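PDB 6HTN: fucose-binding lectin from Kordia periserrulae, which binds fucose, holding methyl alpha-L-fucopyranoside in pockets between neighbouring blades of a beta-propeller. Local coordinates for residues A[46-51]-A[68-73]; A[98-103]-A[119-124]. All blocks are in the same frame, centred on the assembly; numbering follows the deposited sequence.

Interaction 1: residues A[46-51]-A[68-73]; sequences FSAISG and VYAIGT
Ser-50 OG is gripped twice: it accepts a hydrogen bond from Ile-71 N, 2.9 Å away, and donates one to Gly-51 O at 2.7 Å. The site lies in a beta-propeller, where the loop between blades, running from strand 37-39 to strand 53-58, folds against strand 64-71, the second strand of the next four-stranded blade, and the residues that follow. OG stands between the backbone N and the carbonyl carbon of its own residue (chi1 75°), which turns it onto the strand; the N-H of Ile-71 meets it at 164°. Its own bond to Gly-51 O lies in the carbonyl plane, on a lone pair, and closes a small loop within 46-51. Ile-71 is held at its other end too: Ile-49 N donates to Ile-71 O (2.9 Å), nearly on the line of the carbonyl.

Beside these two bonds to Ile-71, Ile-49 CG1 rests on Ile-71 CG2 at 3.7 Å, and the two side chains pass obliquely. Deeper, Ala-48 CB packs on Ala-70 CB, which meets Ile-78 of the neighbouring strand. Ile-49 also packs on Asn-125 of the second subunit and Gln-22 of the third. At the outer end, a water donates to Ser-47 O and accepts from Thr-73 N, while Thr-73 CG2 lies 3.8 Å from Ser-47 CB.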
ATOM      1  N   PHE A  46      19.827   6.096  -5.307  0.70 23.19           N
ATOM      2  CA  PHE A  46      19.217   4.787  -5.622  0.70 21.51           C
ATOM      3  C   PHE A  46      17.683   4.882  -5.776  0.70 20.35           C
ATOM      4  O   PHE A  46      17.021   5.463  -4.921  0.70 21.31           O
ATOM      5  CB  PHE A  46      19.539   3.771  -4.532  0.70 22.53           C
ATOM      6  CG  PHE A  46      21.015   3.677  -4.212  0.70 22.78           C
ATOM      7  CD1 PHE A  46      21.890   3.057  -5.057  0.70 26.05           C
ATOM      8  CD2 PHE A  46      21.480   4.256  -3.045  0.70 25.23           C
ATOM      9  CE1 PHE A  46      23.241   2.995  -4.737  0.70 25.77           C
ATOM     10  CE2 PHE A  46      22.815   4.115  -2.671  0.70 25.14           C
ATOM     11  CZ  PHE A  46      23.690   3.523  -3.548  0.70 25.53           C
ATOM     12  N   SER A  47      17.175   4.340  -6.867  1.00 19.70           N
ATOM     13  CA  SER A  47      15.733   4.246  -7.155  1.00 19.52           C
ATOM     14  C   SER A  47      15.146   3.046  -6.406  1.00 20.52           C
ATOM     15  O   SER A  47      15.797   1.979  -6.325  1.00 21.48           O
ATOM     16  CB  SER A  47      15.474   4.142  -8.626  1.00 21.83           C
ATOM     17  OG  SER A  47      15.720   5.423  -9.221  1.00 23.45           O
ATOM     18  N   ALA A  48      13.903   3.188  -5.928  1.00 18.45           N
ATOM     19  CA  ALA A  48      13.204   2.038  -5.313  1.00 17.63           C
ATOM     20  C   ALA A  48      11.707   2.240  -5.504  1.00 20.11           C
ATOM     21  O   ALA A  48      11.281   3.332  -5.982  1.00 19.50           O
ATOM     22  CB  ALA A  48      13.577   1.935  -3.860  1.00 18.54           C
ATOM     23  N   ILE A  49      10.922   1.247  -5.144  1.00 18.50           N
ATOM     24  CA  ILE A  49       9.441   1.312  -5.266  1.00 18.47           C
ATOM     25  C   ILE A  49       8.779   0.981  -3.926  1.00 18.98           C
ATOM     26  O   ILE A  49       7.542   0.853  -3.865  1.00 21.32           O
ATOM     27  CB  ILE A  49       8.923   0.391  -6.373  1.00 16.85           C
ATOM     28  CG1 ILE A  49       9.142  -1.105  -6.075  1.00 18.86           C
ATOM     29  CG2 ILE A  49       9.526   0.808  -7.709  1.00 19.99           C
ATOM     30  CD1 ILE A  49       8.556  -2.015  -7.115  1.00 21.59           C
ATOM     31  N   SER A  50       9.566   0.862  -2.870  1.00 18.34           N
ATOM     32  CA  SER A  50       9.051   0.723  -1.498  1.00 19.36           C
ATOM     33  C   SER A  50       9.842   1.645  -0.579  1.00 20.39           C
ATOM     34  O   SER A  50      10.870   2.162  -0.989  1.00 21.13           O
ATOM     35  CB  SER A  50       9.125  -0.715  -1.036  1.00 20.38           C
ATOM     36  OG  SER A  50      10.488  -1.038  -0.728  1.00 19.52           O
ATOM     37  N   GLY A  51       9.370   1.675   0.656  1.00 21.89           N
ATOM     38  CA  GLY A  51      10.197   2.189   1.748  1.00 23.04           C
ATOM     39  C   GLY A  51      11.353   1.265   2.010  1.00 19.39           C
ATOM     40  O   GLY A  51      11.562   0.260   1.339  1.00 21.14           O
ATOM     41  N   VAL A  68      20.540  -1.277   4.457  1.00 18.83           N
ATOM     42  CA  VAL A  68      19.198  -0.758   4.106  1.00 18.77           C
ATOM     43  C   VAL A  68      18.639  -1.678   3.031  1.00 15.67           C
ATOM     44  O   VAL A  68      19.349  -2.044   2.090  1.00 16.82           O
ATOM     45  CB  VAL A  68      19.338   0.704   3.583  1.00 20.58           C
ATOM     46  CG1 VAL A  68      18.067   1.273   3.111  1.00 24.72           C
ATOM     47  CG2 VAL A  68      19.925   1.590   4.629  1.00 21.27           C
ATOM     48  N   TYR A  69      17.372  -2.048   3.168  1.00 18.21           N
ATOM     49  CA  TYR A  69      16.676  -3.019   2.303  1.00 17.58           C
ATOM     50  C   TYR A  69      15.380  -2.421   1.764  1.00 16.60           C
ATOM     51  O   TYR A  69      14.556  -1.932   2.544  1.00 18.11           O
ATOM     52  CB  TYR A  69      16.392  -4.316   3.095  1.00 14.56           C
ATOM     53  CG  TYR A  69      17.631  -4.978   3.651  1.00 13.99           C
ATOM     54  CD1 TYR A  69      18.385  -5.825   2.856  1.00 16.25           C
ATOM     55  CD2 TYR A  69      18.096  -4.646   4.913  1.00 16.68           C
ATOM     56  CE1 TYR A  69      19.565  -6.379   3.344  1.00 18.17           C
ATOM     57  CE2 TYR A  69      19.276  -5.169   5.401  1.00 15.96           C
ATOM     58  CZ  TYR A  69      20.022  -6.022   4.607  1.00 18.45           C
ATOM     59  OH  TYR A  69      21.231  -6.497   5.062  1.00 18.31           O
ATOM     60  N   ALA A  70      15.219  -2.451   0.456  1.00 17.10           N
ATOM     61  CA  ALA A  70      14.036  -1.915  -0.215  1.00 15.75           C
ATOM     62  C   ALA A  70      13.693  -2.793  -1.384  1.00 17.94           C
ATOM     63  O   ALA A  70      14.436  -3.705  -1.706  1.00 18.83           O
ATOM     64  CB  ALA A  70      14.279  -0.484  -0.676  1.00 17.55           C
ATOM     65  N   ILE A  71      12.565  -2.534  -2.014  1.00 17.56           N
ATOM     66  CA  ILE A  71      12.205  -3.192  -3.289  1.00 17.33           C
ATOM     67  C   ILE A  71      12.702  -2.314  -4.438  1.00 17.42           C
ATOM     68  O   ILE A  71      12.370  -1.125  -4.494  1.00 18.18           O
ATOM     69  CB  ILE A  71      10.704  -3.466  -3.374  1.00 17.93           C
ATOM     70  CG1 ILE A  71      10.175  -4.194  -2.134  1.00 19.85           C
ATOM     71  CG2 ILE A  71      10.428  -4.238  -4.663  1.00 19.58           C
ATOM     72  CD1 ILE A  71      10.991  -5.401  -1.742  1.00 20.95           C
ATOM     73  N   GLY A  72      13.519  -2.899  -5.311  1.00 17.97           N
ATOM     74  CA  GLY A  72      14.021  -2.128  -6.460  1.00 18.73           C
ATOM     75  C   GLY A  72      12.996  -2.053  -7.583  1.00 21.55           C
ATOM     76  O   GLY A  72      11.932  -2.640  -7.501  1.00 19.28           O
ATOM     77  N   THR A  73      13.404  -1.375  -8.666  1.00 20.58           N
ATOM     78  CA  THR A  73      12.482  -1.089  -9.774  1.00 20.40           C
ATOM     79  C   THR A  73      12.227  -2.344 -10.592  1.00 21.04           C
ATOM     80  O   THR A  73      11.327  -2.277 -11.446  1.00 21.72           O
ATOM     81  CB  THR A  73      13.005   0.079 -10.616  1.00 22.11           C
ATOM     82  OG1 THR A  73      14.233  -0.378 -11.187  1.00 22.69           O
ATOM     83  CG2 THR A  73      13.185   1.326  -9.792  1.00 22.76           C
TER
HETATM   84  O   HOH W   1      16.037  -0.102  -8.201  1.00 25.57           O

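Interaction 2: residues A[98-103]-A[119-124]; sequences GASTPD and YAYNQD
A beta-propeller blade begins here: the loop from strand 87-89 runs along the end of strand 114-121 and becomes the blade's first strand at Asp-103. Asp-103 and Tyr-119 form an antiparallel hydrogen-bonded pair, Asp-103 N to Tyr-119 O at 2.9 Å and Tyr-119 N to Asp-103 O at 2.8 Å. One residue earlier, Pro-102 CA brings a CA-H...O contact to the same Tyr-119 O.

Farther along, Ser-100 takes the place of a backbone acceptor. Its OG, set between the backbone N and the carbonyl carbon (chi1 65°), receives Tyr-121 N at 2.9 Å with an N-H...O angle of 158°. The same oxygen lies in the plane of the Tyr-121 ring, at its edge, 3.8 Å from CD2. A water lies 2.7 Å from Ser-100 OG and donates to Thr-101 O and, weakly, to Tyr-119 O, bridging the loop where it swings off the strand. Beyond the serine, Ala-99 N donates to Tyr-121 O at 2.8 Å from above the carbonyl plane, while Ala-99 CB sits against Tyr-121 CB.

The tyrosines connect this contact to its surroundings. Tyr-119 OH makes a weak hydrogen bond to the fucoside-pocket residue Glu-129, and its ring meets Tyr-142, another pocket residue, edge-to-face; Tyr-121 OH bonds to Gln-127. Asp-103 OD2 accepts from Gly-2 N of the fourth subunit. Past the strand, Asn-122 OD1 closes an Asx turn by accepting from Asp-124 N, which approaches from above the amide plane at 2.9 Å.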
ATOM      1  N   GLY A  98      10.347  -9.187  -3.777  1.00 19.00           N
ATOM      2  CA  GLY A  98       9.730  -8.644  -2.566  1.00 17.65           C
ATOM      3  C   GLY A  98       8.495  -7.887  -2.895  1.00 19.62           C
ATOM      4  O   GLY A  98       8.479  -7.148  -3.861  1.00 23.47           O
ATOM      5  N   ALA A  99       7.460  -8.075  -2.091  1.00 20.24           N
ATOM      6  CA  ALA A  99       6.143  -7.497  -2.337  1.00 21.40           C
ATOM      7  C   ALA A  99       5.749  -6.580  -1.189  1.00 27.15           C
ATOM      8  O   ALA A  99       4.630  -6.196  -1.130  1.00 27.11           O
ATOM      9  CB  ALA A  99       5.187  -8.653  -2.560  1.00 23.30           C
ATOM     10  N   SER A 100       6.670  -6.305  -0.280  1.00 24.55           N
ATOM     11  CA  SER A 100       6.429  -5.523   0.938  1.00 23.30           C
ATOM     12  C   SER A 100       7.735  -4.798   1.290  1.00 20.55           C
ATOM     13  O   SER A 100       8.749  -5.286   0.919  1.00 22.19           O
ATOM     14  CB  SER A 100       5.859  -6.404   2.050  1.00 23.97           C
ATOM     15  OG  SER A 100       6.805  -7.409   2.463  1.00 21.56           O
ATOM     16  N   THR A 101       7.645  -3.706   2.012  1.00 20.45           N
ATOM     17  CA  THR A 101       8.804  -2.971   2.537  1.00 21.18           C
ATOM     18  C   THR A 101       9.512  -3.931   3.469  1.00 17.51           C
ATOM     19  O   THR A 101       8.925  -4.329   4.468  1.00 19.21           O
ATOM     20  CB  THR A 101       8.430  -1.688   3.255  1.00 24.26           C
ATOM     21  OG1 THR A 101       7.822  -0.794   2.317  1.00 27.80           O
ATOM     22  CG2 THR A 101       9.634  -1.036   3.894  1.00 23.40           C
ATOM     23  N   PRO A 102      10.782  -4.288   3.209  1.00 17.33           N
ATOM     24  CA  PRO A 102      11.419  -5.305   4.045  1.00 16.29           C
ATOM     25  C   PRO A 102      11.666  -4.799   5.450  1.00 18.61           C
ATOM     26  O   PRO A 102      11.887  -3.579   5.687  1.00 18.04           O
ATOM     27  CB  PRO A 102      12.758  -5.555   3.356  1.00 17.26           C
ATOM     28  CG  PRO A 102      12.526  -5.152   1.911  1.00 17.48           C
ATOM     29  CD  PRO A 102      11.571  -4.013   1.994  1.00 18.15           C
ATOM     30  N   ASP A 103      11.607  -5.735   6.391  1.00 16.13           N
ATOM     31  CA  ASP A 103      12.076  -5.518   7.766  1.00 17.32           C
ATOM     32  C   ASP A 103      13.452  -6.158   7.909  1.00 17.84           C
ATOM     33  O   ASP A 103      13.722  -7.163   7.251  1.00 17.21           O
ATOM     34  CB  ASP A 103      11.149  -6.195   8.784  1.00 19.10           C
ATOM     35  CG  ASP A 103       9.832  -5.451   8.970  1.00 23.94           C
ATOM     36  OD1 ASP A 103       9.849  -4.207   9.025  1.00 27.04           O
ATOM     37  OD2 ASP A 103       8.764  -6.160   9.021  1.00 24.06           O
ATOM     38  N   TYR A 119      13.108  -9.728   6.297  1.00 16.26           N
ATOM     39  CA  TYR A 119      11.778 -10.360   6.154  1.00 17.06           C
ATOM     40  C   TYR A 119      10.983  -9.567   5.120  1.00 17.82           C
ATOM     41  O   TYR A 119      10.929  -8.337   5.200  1.00 16.93           O
ATOM     42  CB  TYR A 119      11.035 -10.344   7.488  1.00 18.58           C
ATOM     43  CG  TYR A 119      11.791 -11.068   8.568  1.00 15.86           C
ATOM     44  CD1 TYR A 119      12.797 -10.427   9.271  1.00 17.02           C
ATOM     45  CD2 TYR A 119      11.533 -12.419   8.877  1.00 17.98           C
ATOM     46  CE1 TYR A 119      13.550 -11.085  10.227  1.00 17.18           C
ATOM     47  CE2 TYR A 119      12.263 -13.064   9.835  1.00 17.51           C
ATOM     48  CZ  TYR A 119      13.267 -12.407  10.496  1.00 16.17           C
ATOM     49  OH  TYR A 119      14.080 -13.035  11.413  1.00 16.46           O
ATOM     50  N   ALA A 120      10.374 -10.288   4.187  1.00 17.64           N
ATOM     51  CA  ALA A 120       9.479  -9.645   3.212  1.00 17.57           C
ATOM     52  C   ALA A 120       8.578 -10.689   2.603  1.00 17.66           C
ATOM     53  O   ALA A 120       8.984 -11.848   2.373  1.00 17.06           O
ATOM     54  CB  ALA A 120      10.281  -8.973   2.110  1.00 19.41           C
ATOM     55  N   TYR A 121       7.372 -10.269   2.201  1.00 16.58           N
ATOM     56  CA  TYR A 121       6.552 -11.135   1.350  1.00 15.91           C
ATOM     57  C   TYR A 121       7.233 -11.337   0.001  1.00 17.59           C
ATOM     58  O   TYR A 121       7.833 -10.397  -0.520  1.00 20.26           O
ATOM     59  CB  TYR A 121       5.171 -10.531   1.167  1.00 17.20           C
ATOM     60  CG  TYR A 121       4.211 -10.777   2.309  1.00 18.25           C
ATOM     61  CD1 TYR A 121       3.439 -11.929   2.334  1.00 20.55           C
ATOM     62  CD2 TYR A 121       4.070  -9.877   3.338  1.00 22.11           C
ATOM     63  CE1 TYR A 121       2.500 -12.143   3.320  1.00 23.53           C
ATOM     64  CE2 TYR A 121       3.108 -10.064   4.323  1.00 23.26           C
ATOM     65  CZ  TYR A 121       2.340 -11.218   4.320  1.00 22.73           C
ATOM     66  OH  TYR A 121       1.421 -11.426   5.319  1.00 28.80           O
ATOM     67  N   ASN A 122       7.008 -12.492  -0.602  1.00 15.92           N
ATOM     68  CA  ASN A 122       7.487 -12.747  -1.977  1.00 16.73           C
ATOM     69  C   ASN A 122       6.295 -12.750  -2.942  1.00 17.03           C
ATOM     70  O   ASN A 122       5.156 -12.362  -2.573  1.00 18.19           O
ATOM     71  CB  ASN A 122       8.362 -13.994  -2.031  1.00 17.64           C
ATOM     72  CG  ASN A 122       7.597 -15.288  -1.924  1.00 19.98           C
ATOM     73  OD1 ASN A 122       6.347 -15.287  -1.864  1.00 18.05           O
ATOM     74  ND2 ASN A 122       8.345 -16.411  -1.942  1.00 19.89           N
ATOM     75  N   GLN A 123       6.586 -13.111  -4.176  1.00 16.44           N
ATOM     76  CA  GLN A 123       5.599 -13.017  -5.256  1.00 18.07           C
ATOM     77  C   GLN A 123       4.420 -13.980  -5.022  1.00 19.13           C
ATOM     78  O   GLN A 123       3.351 -13.772  -5.592  1.00 20.30           O
ATOM     79  CB  GLN A 123       6.273 -13.305  -6.616  1.00 21.28           C
ATOM     80  CG  GLN A 123       6.703 -14.746  -6.836  1.00 21.66           C
ATOM     81  CD  GLN A 123       8.004 -15.204  -6.210  1.00 25.21           C
ATOM     82  OE1 GLN A 123       8.621 -14.571  -5.346  1.00 22.06           O
ATOM     83  NE2 GLN A 123       8.499 -16.317  -6.747  1.00 31.71           N
ATOM     84  N   ASP A 124       4.624 -15.044  -4.240  1.00 18.61           N
ATOM     85  CA  ASP A 124       3.592 -16.031  -3.918  1.00 18.68           C
ATOM     86  C   ASP A 124       2.811 -15.656  -2.653  1.00 16.67           C
ATOM     87  O   ASP A 124       2.052 -16.493  -2.135  1.00 17.74           O
ATOM     88  CB  ASP A 124       4.226 -17.402  -3.788  1.00 19.64           C
ATOM     89  CG  ASP A 124       4.796 -17.914  -5.098  1.00 21.37           C
ATOM     90  OD1 ASP A 124       4.137 -17.815  -6.113  1.00 21.01           O
ATOM     91  OD2 ASP A 124       5.942 -18.426  -5.064  1.00 26.86           O
TER
HETATM   92  O   HOH W   2       7.968  -6.841   4.839  1.00 25.56           O

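In the fold
Interactions 1 and 2 use equivalent elements of successive blades, the loop entering a blade and the end of its second strand, and both rely on a serine OG accepting a strand N-H. Each is partly buried, but the centre of interaction 1 lies about 10 Å from the centre of the chain, against about 14 Å, and it adds isoleucine and alanine packing to its hydrogen bonds. Interaction 2 takes in the Asp-103/Tyr-119 pair; Tyr-69 bonds instead to Gly-53, just past 46-51. Interaction 2 has Tyr-121 where interaction 1 has Ile-71. The two touch directly: Ile-71 CD1 lies 3.5 Å from Ser-100 O, and Thr-101 OG1 makes a weak hydrogen bond with Gly-51 N. Both also reach the second subunit.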